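Alpha-glucosidase (Pseudoalteromonas sp. K8, PDB 5HQA) hydrolyses alpha-glucosidic bonds as a chloride-activated member of glycoside hydrolase family 97, and binds calcium and magnesium ions. Local coordinates at residues G361-Y366 with Q413-E418; N395-R398 with I404-H407; I558-A563 with I598-D603. One frame throughout, in Å; residues are numbered along the deposited sequence.

How the contacts relate
Contacts 1 and 2 are neighbours in the catalytic barrel, their centres 9 Å apart. Contact 1 is buried, a meeting of two helix starts made by apolar side chains and a bridging water. Contact 2, nested in the chain between those helices, is a surface hairpin held by backbone bonds and dressed with charged side chains; the backbone N and O of Lys397 also bond to Gly361 O and Val363 N, joining the hairpin to the start of helix 363-379. Contact 3 is remote, its centre 42 Å from that of contact 1 and 48 Å from that of contact 2. Partly buried between two sheets of the C-terminal domain, it combines a methyl-methyl touch with a water-bridged carboxylate.

Contact 1. Residues G361-Y366 with Q413-E418; sequences GNVSNY and QFMVNE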
loop_
_atom_site.group_PDB
_atom_site.type_symbol
_atom_site.label_atom_id
_atom_site.label_comp_id
_atom_site.label_asym_id
_atom_site.label_seq_id
_atom_site.Cartn_x
_atom_site.Cartn_y
_atom_site.Cartn_z
ATOM N N GLY A 361 -4.089 5.935 -18.739
ATOM C CA GLY A 361 -2.790 5.484 -19.167
ATOM C C GLY A 361 -1.975 6.470 -19.977
ATOM O O GLY A 361 -0.781 6.224 -20.185
ATOM N N ASN A 362 -2.560 7.572 -20.449
ATOM C CA ASN A 362 -1.791 8.508 -21.268
ATOM C C ASN A 362 -1.171 9.544 -20.344
ATOM O O ASN A 362 -1.800 10.552 -20.003
ATOM C CB ASN A 362 -2.652 9.160 -22.341
ATOM C CG ASN A 362 -1.841 10.077 -23.251
ATOM O OD1 ASN A 362 -0.794 10.610 -22.858
ATOM N ND2 ASN A 362 -2.323 10.265 -24.478
ATOM N N VAL A 363 0.089 9.319 -19.967
ATOM C CA VAL A 363 0.708 10.193 -18.980
ATOM C C VAL A 363 1.252 11.469 -19.605
ATOM O O VAL A 363 1.481 12.447 -18.882
ATOM C CB VAL A 363 1.806 9.445 -18.200
ATOM C CG1 VAL A 363 1.172 8.291 -17.411
ATOM C CG2 VAL A 363 2.888 8.921 -19.145
ATOM N N SER A 364 1.453 11.501 -20.921
ATOM C CA SER A 364 1.938 12.728 -21.543
ATOM C C SER A 364 0.830 13.762 -21.653
ATOM O O SER A 364 1.071 14.955 -21.448
ATOM C CB SER A 364 2.525 12.426 -22.921
ATOM O OG SER A 364 3.685 11.619 -22.793
ATOM N N ASN A 365 -0.391 13.319 -21.974
ATOM C CA ASN A 365 -1.533 14.225 -21.979
ATOM C C ASN A 365 -1.785 14.800 -20.592
ATOM O O ASN A 365 -2.185 15.962 -20.457
ATOM C CB ASN A 365 -2.778 13.497 -22.490
ATOM C CG ASN A 365 -4.014 14.378 -22.471
ATOM O OD1 ASN A 365 -4.045 15.430 -23.105
ATOM N ND2 ASN A 365 -5.045 13.949 -21.748
ATOM N N TYR A 366 -1.567 14.000 -19.548
ATOM C CA TYR A 366 -1.696 14.514 -18.186
ATOM C C TYR A 366 -0.559 15.471 -17.860
ATOM O O TYR A 366 -0.784 16.568 -17.337
ATOM C CB TYR A 366 -1.715 13.346 -17.200
ATOM C CG TYR A 366 -1.952 13.707 -15.743
ATOM C CD1 TYR A 366 -2.726 14.805 -15.378
ATOM C CD2 TYR A 366 -1.408 12.923 -14.730
ATOM C CE1 TYR A 366 -2.948 15.116 -14.030
ATOM C CE2 TYR A 366 -1.626 13.217 -13.393
ATOM C CZ TYR A 366 -2.395 14.308 -13.051
ATOM O OH TYR A 366 -2.587 14.584 -11.718
ATOM N N GLN A 413 11.373 2.445 -14.478
ATOM C CA GLN A 413 12.012 3.690 -14.047
ATOM C C GLN A 413 11.264 4.918 -14.564
ATOM O O GLN A 413 11.095 5.904 -13.835
ATOM C CB GLN A 413 13.468 3.719 -14.515
ATOM C CG GLN A 413 14.206 5.020 -14.209
ATOM C CD GLN A 413 15.614 5.016 -14.769
ATOM O OE1 GLN A 413 15.893 4.357 -15.772
ATOM N NE2 GLN A 413 16.514 5.743 -14.118
ATOM N N PHE A 414 10.808 4.881 -15.821
ATOM C CA PHE A 414 10.092 6.029 -16.370
ATOM C C PHE A 414 8.889 6.397 -15.506
ATOM O O PHE A 414 8.711 7.562 -15.131
ATOM C CB PHE A 414 9.635 5.754 -17.806
ATOM C CG PHE A 414 8.683 6.794 -18.321
ATOM C CD1 PHE A 414 9.158 8.033 -18.749
ATOM C CD2 PHE A 414 7.308 6.567 -18.315
ATOM C CE1 PHE A 414 8.278 9.016 -19.190
ATOM C CE2 PHE A 414 6.422 7.552 -18.753
ATOM C CZ PHE A 414 6.910 8.772 -19.189
ATOM N N MET A 415 8.035 5.415 -15.197
ATOM C CA MET A 415 6.832 5.723 -14.427
ATOM C C MET A 415 7.156 6.000 -12.966
ATOM O O MET A 415 6.501 6.842 -12.334
ATOM C CB MET A 415 5.804 4.595 -14.549
ATOM C CG MET A 415 4.945 4.722 -15.811
ATOM S SD MET A 415 4.065 6.305 -15.900
ATOM C CE MET A 415 3.014 6.245 -14.451
ATOM N N VAL A 416 8.148 5.299 -12.403
ATOM C CA VAL A 416 8.587 5.613 -11.042
ATOM C C VAL A 416 8.876 7.106 -10.927
ATOM O O VAL A 416 8.408 7.782 -10.003
ATOM C CB VAL A 416 9.810 4.759 -10.657
ATOM C CG1 VAL A 416 10.545 5.364 -9.447
ATOM C CG2 VAL A 416 9.382 3.319 -10.372
ATOM N N ASN A 417 9.597 7.652 -11.907
ATOM C CA ASN A 417 9.892 9.080 -11.901
ATOM C C ASN A 417 8.655 9.918 -12.207
ATOM O O ASN A 417 8.503 11.024 -11.668
ATOM C CB ASN A 417 11.004 9.383 -12.907
ATOM C CG ASN A 417 12.359 8.881 -12.435
ATOM O OD1 ASN A 417 12.562 8.679 -11.234
ATOM N ND2 ASN A 417 13.288 8.668 -13.373
ATOM N N GLU A 418 7.767 9.409 -13.064
ATOM C CA GLU A 418 6.550 10.130 -13.415
ATOM C C GLU A 418 5.632 10.293 -12.205
ATOM O O GLU A 418 5.067 11.373 -11.986
ATOM C CB GLU A 418 5.844 9.390 -14.554
ATOM C CG GLU A 418 4.826 10.211 -15.308
ATOM C CD GLU A 418 5.439 11.355 -16.109
ATOM O OE1 GLU A 418 6.588 11.236 -16.596
ATOM O OE2 GLU A 418 4.753 12.389 -16.241
HETATM O O HOH W 1 2.143 12.298 -16.002
#
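Val363 spreads its two methyl groups over the start of helix 413-428, and these carry the tight part of the contact. A chi1 of -63° puts CG1 anti to the carbonyl carbon and leaves CG2 between that carbon and the backbone N. CG2 reaches the edge of the Phe414 ring, in the ring plane, with Val363 CG2 3.8 Å from Phe414 CE2. CG1 meets the thioether: Met415, bent at both chi2 and chi3, curls back to put SD 3.8 Å and CE 4.0 Å from Val363 CG1. Ile396, from the neighbouring hairpin, touches both Val363 and Met415. Cut back to an alanine here, the side chain would lose both methyls, and the Phe414 edge and Met415 SD would probably each lose this neighbour, a gap opening between the helix starts.

The other side is looser and bridged by a water. Glu418 comes no closer to the Val363 side chain than 4.3 Å, from its CG to Val363 CB, and the water lies 2.6 Å from Glu418 OE2 and 3.0 Å from Val363 O. The same carboxylate oxygen forms a salt bridge with Arg367. Asn362 caps the helix start, its OD1 accepting from Asn365 N at 2.9 Å in a nearly straight bond (174°). Helix 363-379 follows strand 352-358, and helix 413-428 follows strand 384-388 after an inserted hairpin, the beta-alpha succession of a TIM barrel.

Contact 2. Residues N395-R398 with I404-H407; sequences NIKR and IARH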
loop_
_atom_site.group_PDB
_atom_site.type_symbol
_atom_site.label_atom_id
_atom_site.label_comp_id
_atom_site.label_asym_id
_atom_site.label_seq_id
_atom_site.Cartn_x
_atom_site.Cartn_y
_atom_site.Cartn_z
ATOM N N ASN A 395 1.199 -0.985 -20.827
ATOM C CA ASN A 395 0.541 -0.134 -21.818
ATOM C C ASN A 395 0.304 1.294 -21.328
ATOM O O ASN A 395 -0.603 1.978 -21.811
ATOM C CB ASN A 395 -0.768 -0.768 -22.282
ATOM C CG ASN A 395 -0.534 -1.859 -23.289
ATOM O OD1 ASN A 395 -0.432 -1.593 -24.479
ATOM N ND2 ASN A 395 -0.390 -3.092 -22.815
ATOM N N ILE A 396 1.118 1.771 -20.384
ATOM C CA ILE A 396 1.258 3.213 -20.224
ATOM C C ILE A 396 1.644 3.800 -21.578
ATOM O O ILE A 396 2.499 3.257 -22.284
ATOM C CB ILE A 396 2.319 3.537 -19.156
ATOM C CG1 ILE A 396 1.825 3.167 -17.750
ATOM C CG2 ILE A 396 2.734 5.018 -19.232
ATOM C CD1 ILE A 396 0.715 4.076 -17.226
ATOM N N LYS A 397 1.014 4.906 -21.952
ATOM C CA LYS A 397 1.338 5.595 -23.194
ATOM C C LYS A 397 2.066 6.894 -22.875
ATOM O O LYS A 397 1.555 7.727 -22.114
ATOM C CB LYS A 397 0.076 5.881 -24.004
ATOM C CG LYS A 397 0.329 6.647 -25.298
ATOM C CD LYS A 397 -0.994 6.912 -26.012
ATOM C CE LYS A 397 -0.802 7.761 -27.240
ATOM N NZ LYS A 397 -2.074 7.906 -27.993
ATOM N N ARG A 398 3.259 7.062 -23.449
ATOM C CA ARG A 398 3.952 8.345 -23.428
ATOM C C ARG A 398 4.299 8.744 -24.854
ATOM O O ARG A 398 4.385 7.906 -25.754
ATOM C CB ARG A 398 5.224 8.306 -22.572
ATOM C CG ARG A 398 6.336 7.468 -23.172
ATOM C CD ARG A 398 7.562 7.434 -22.268
ATOM N NE ARG A 398 8.624 6.624 -22.854
ATOM C CZ ARG A 398 9.659 7.123 -23.524
ATOM N NH1 ARG A 398 10.574 6.304 -24.025
ATOM N NH2 ARG A 398 9.782 8.437 -23.682
ATOM N N ILE A 404 6.783 10.492 -30.935
ATOM C CA ILE A 404 6.447 9.098 -31.208
ATOM C C ILE A 404 5.923 8.450 -29.935
ATOM O O ILE A 404 6.527 8.587 -28.861
ATOM C CB ILE A 404 7.659 8.334 -31.765
ATOM C CG1 ILE A 404 8.103 8.958 -33.097
ATOM C CG2 ILE A 404 7.316 6.852 -31.942
ATOM C CD1 ILE A 404 9.493 8.557 -33.528
ATOM N N ALA A 405 4.799 7.740 -30.055
ATOM C CA ALA A 405 4.212 7.047 -28.916
ATOM C C ALA A 405 5.041 5.832 -28.525
ATOM O O ALA A 405 5.507 5.075 -29.379
ATOM C CB ALA A 405 2.791 6.611 -29.246
ATOM N N ARG A 406 5.218 5.647 -27.220
ATOM C CA ARG A 406 5.881 4.481 -26.658
ATOM C C ARG A 406 4.998 3.904 -25.565
ATOM O O ARG A 406 4.294 4.640 -24.866
ATOM C CB ARG A 406 7.240 4.828 -26.051
ATOM C CG ARG A 406 8.155 5.614 -26.957
ATOM C CD ARG A 406 8.758 4.755 -28.071
ATOM N NE ARG A 406 9.544 5.608 -28.956
ATOM C CZ ARG A 406 9.929 5.285 -30.183
ATOM N NH1 ARG A 406 9.602 4.105 -30.706
ATOM N NH2 ARG A 406 10.638 6.159 -30.889
ATOM N N HIS A 407 5.057 2.586 -25.401
ATOM C CA HIS A 407 4.364 1.910 -24.312
ATOM C C HIS A 407 5.348 1.559 -23.208
ATOM O O HIS A 407 6.429 1.027 -23.482
ATOM C CB HIS A 407 3.660 0.651 -24.808
ATOM C CG HIS A 407 2.359 0.930 -25.490
ATOM N ND1 HIS A 407 1.982 0.307 -26.663
ATOM C CD2 HIS A 407 1.348 1.771 -25.165
ATOM C CE1 HIS A 407 0.789 0.751 -27.029
ATOM N NE2 HIS A 407 0.384 1.641 -26.138
#
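Asn395 holds its amide oxygen over the face of the His407 imidazole, OD1 lying 3.6 Å above the ring plane and over its centre. The two flat groups are far from stacked, their planes 62° apart, and the Asn395 ND2 end turns to the carbonyl of Gly393. At the ring's edge, in its plane, Ile396 O comes 3.4 Å from His407 CD2. These side chains sit on an antiparallel beta hairpin, strands 396-399 and 405-408. Arg398 and Arg406 form a hydrogen-bonded pair in it, with Arg398 N to Arg406 O at 3.0 Å and Arg406 N to Arg398 O at 2.8 Å; Lys397 and His407 are the adjoining non-hydrogen-bonded pair. On the face that carries the two arginines, Arg406 lays its aliphatic CG over one face of the Arg398 guanidinium, 3.9 Å from Arg398 NH1 and displaced toward the rim. The bend in Arg406 at chi2 (-74°) leads its own guanidinium away to a salt bridge with Asp400, while Arg398 pairs with Glu408; Glu408 and Asp400 probably offset the like charges of Arg398 and Arg406. Ile404 CG2 sits over the centre of one face of the Arg406 guanidinium, and Arg398 makes a cation-pi contact with Phe414.

Contact 3. Residues I558-A563 with I598-D603; sequences IALDGA and IEISLD
Strand 598-601 passes over Leu560 and Asp561 with no backbone bond between the two segments, the closest CA atoms, those of Leu560 and Ile600, being 7.9 Å apart while the chain turns a corner at Asp561. Side chains therefore bridge the separation. Leu560 and Ile600 cross at about a right angle, with a single methyl from each doing the touching: Leu560 CD1 is 4.1 Å from Ile600 CG2. Ile598 offers its own CG2 to the carboxylate of Asp561, 3.9 Å from Asp561 OD1. The meeting joins two antiparallel beta sheets of the C-terminal domain, for strand 554-563 is an edge strand of one, bonded to strand 567-574, and strand 596-601 pairs with strand 643-648 in the other; Phe567 and Val569 of strand 567-574 touch Ile598. The polar half is managed by Asp561, whose chi1 of -166° carries the carboxylate to strand 598-601, where OD1 reaches a water as well as Ile598. That water donates to both Asp561 OD1, at 2.6 Å, and Glu599 O, at 2.7 Å, bridging Asp561 to the strand's backbone. The other carboxylate oxygen, Asp561 OD2, accepts from Gly562 N at 2.7 Å in a bent bond (135°) that arrives from above the carboxylate plane.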
loop_
_atom_site.group_PDB
_atom_site.type_symbol
_atom_site.label_atom_id
_atom_site.label_comp_id
_atom_site.label_asym_id
_atom_site.label_seq_id
_atom_site.Cartn_x
_atom_site.Cartn_y
_atom_site.Cartn_z
ATOM N N ILE A 558 -1.101 -2.269 16.730
ATOM C CA ILE A 558 -0.585 -3.595 17.077
ATOM C C ILE A 558 -1.441 -4.643 16.388
ATOM O O ILE A 558 -2.637 -4.755 16.685
ATOM C CB ILE A 558 -0.603 -3.877 18.592
ATOM C CG1 ILE A 558 -0.092 -2.680 19.392
ATOM C CG2 ILE A 558 0.212 -5.138 18.890
ATOM C CD1 ILE A 558 -0.484 -2.713 20.857
ATOM N N ALA A 559 -0.837 -5.439 15.511
ATOM C CA ALA A 559 -1.494 -6.656 15.044
ATOM C C ALA A 559 -1.378 -7.687 16.162
ATOM O O ALA A 559 -0.275 -8.147 16.477
ATOM C CB ALA A 559 -0.870 -7.156 13.743
ATOM N N LEU A 560 -2.514 -8.018 16.787
ATOM C CA LEU A 560 -2.507 -8.862 17.980
ATOM C C LEU A 560 -2.372 -10.339 17.649
ATOM O O LEU A 560 -1.773 -11.091 18.423
ATOM C CB LEU A 560 -3.790 -8.653 18.779
ATOM C CG LEU A 560 -4.022 -7.251 19.330
ATOM C CD1 LEU A 560 -5.396 -7.161 19.968
ATOM C CD2 LEU A 560 -2.944 -6.925 20.336
ATOM N N ASP A 561 -2.936 -10.773 16.531
ATOM C CA ASP A 561 -2.977 -12.186 16.186
ATOM C C ASP A 561 -3.371 -12.280 14.719
ATOM O O ASP A 561 -3.887 -11.318 14.142
ATOM C CB ASP A 561 -3.966 -12.937 17.082
ATOM C CG ASP A 561 -3.813 -14.441 16.997
ATOM O OD1 ASP A 561 -4.684 -15.136 17.562
ATOM O OD2 ASP A 561 -2.836 -14.930 16.370
ATOM N N GLY A 562 -3.110 -13.431 14.116
ATOM C CA GLY A 562 -3.482 -13.608 12.727
ATOM C C GLY A 562 -2.704 -14.726 12.083
ATOM O O GLY A 562 -1.741 -15.260 12.638
ATOM N N ALA A 563 -3.145 -15.073 10.877
ATOM C CA ALA A 563 -2.486 -16.076 10.052
ATOM C C ALA A 563 -2.791 -15.732 8.606
ATOM O O ALA A 563 -3.929 -15.380 8.280
ATOM C CB ALA A 563 -2.971 -17.497 10.388
ATOM N N ILE A 598 -11.743 -16.391 18.195
ATOM C CA ILE A 598 -10.425 -15.863 18.531
ATOM C C ILE A 598 -10.469 -15.306 19.949
ATOM O O ILE A 598 -11.288 -14.429 20.247
ATOM C CB ILE A 598 -9.977 -14.770 17.552
ATOM C CG1 ILE A 598 -10.152 -15.242 16.111
ATOM C CG2 ILE A 598 -8.523 -14.389 17.825
ATOM C CD1 ILE A 598 -10.150 -14.105 15.130
ATOM N N GLU A 599 -9.579 -15.788 20.811
ATOM C CA GLU A 599 -9.469 -15.263 22.165
ATOM C C GLU A 599 -8.458 -14.125 22.195
ATOM O O GLU A 599 -7.331 -14.278 21.715
ATOM C CB GLU A 599 -9.049 -16.363 23.137
ATOM C CG GLU A 599 -9.823 -17.647 22.956
ATOM C CD GLU A 599 -11.262 -17.538 23.427
ATOM O OE1 GLU A 599 -11.596 -16.551 24.130
ATOM O OE2 GLU A 599 -12.060 -18.443 23.093
ATOM N N ILE A 600 -8.854 -12.995 22.773
ATOM C CA ILE A 600 -8.062 -11.772 22.749
ATOM C C ILE A 600 -7.929 -11.241 24.172
ATOM O O ILE A 600 -8.931 -11.083 24.878
ATOM C CB ILE A 600 -8.708 -10.714 21.829
ATOM C CG1 ILE A 600 -8.564 -11.137 20.365
ATOM C CG2 ILE A 600 -8.101 -9.339 22.053
ATOM C CD1 ILE A 600 -7.129 -11.305 19.922
ATOM N N SER A 601 -6.700 -10.970 24.593
ATOM C CA SER A 601 -6.486 -10.214 25.819
ATOM C C SER A 601 -6.648 -8.726 25.539
ATOM O O SER A 601 -6.193 -8.218 24.510
ATOM C CB SER A 601 -5.092 -10.478 26.385
ATOM O OG SER A 601 -4.812 -9.560 27.426
ATOM N N LEU A 602 -7.299 -8.020 26.462
ATOM C CA LEU A 602 -7.429 -6.574 26.347
ATOM C C LEU A 602 -6.284 -5.837 27.025
ATOM O O LEU A 602 -6.425 -4.649 27.336
ATOM C CB LEU A 602 -8.774 -6.109 26.920
ATOM C CG LEU A 602 -10.016 -6.658 26.206
ATOM C CD1 LEU A 602 -11.291 -6.041 26.781
ATOM C CD2 LEU A 602 -9.937 -6.426 24.698
ATOM N N ASP A 603 -5.149 -6.502 27.251
ATOM C CA ASP A 603 -4.099 -5.826 28.005
ATOM C C ASP A 603 -3.370 -4.751 27.197
ATOM O O ASP A 603 -2.475 -4.099 27.745
ATOM C CB ASP A 603 -3.106 -6.842 28.586
ATOM C CG ASP A 603 -2.365 -7.652 27.526
ATOM O OD1 ASP A 603 -2.372 -7.297 26.329
ATOM O OD2 ASP A 603 -1.747 -8.667 27.913
HETATM O O HOH W 2 -5.260 -14.565 20.078
#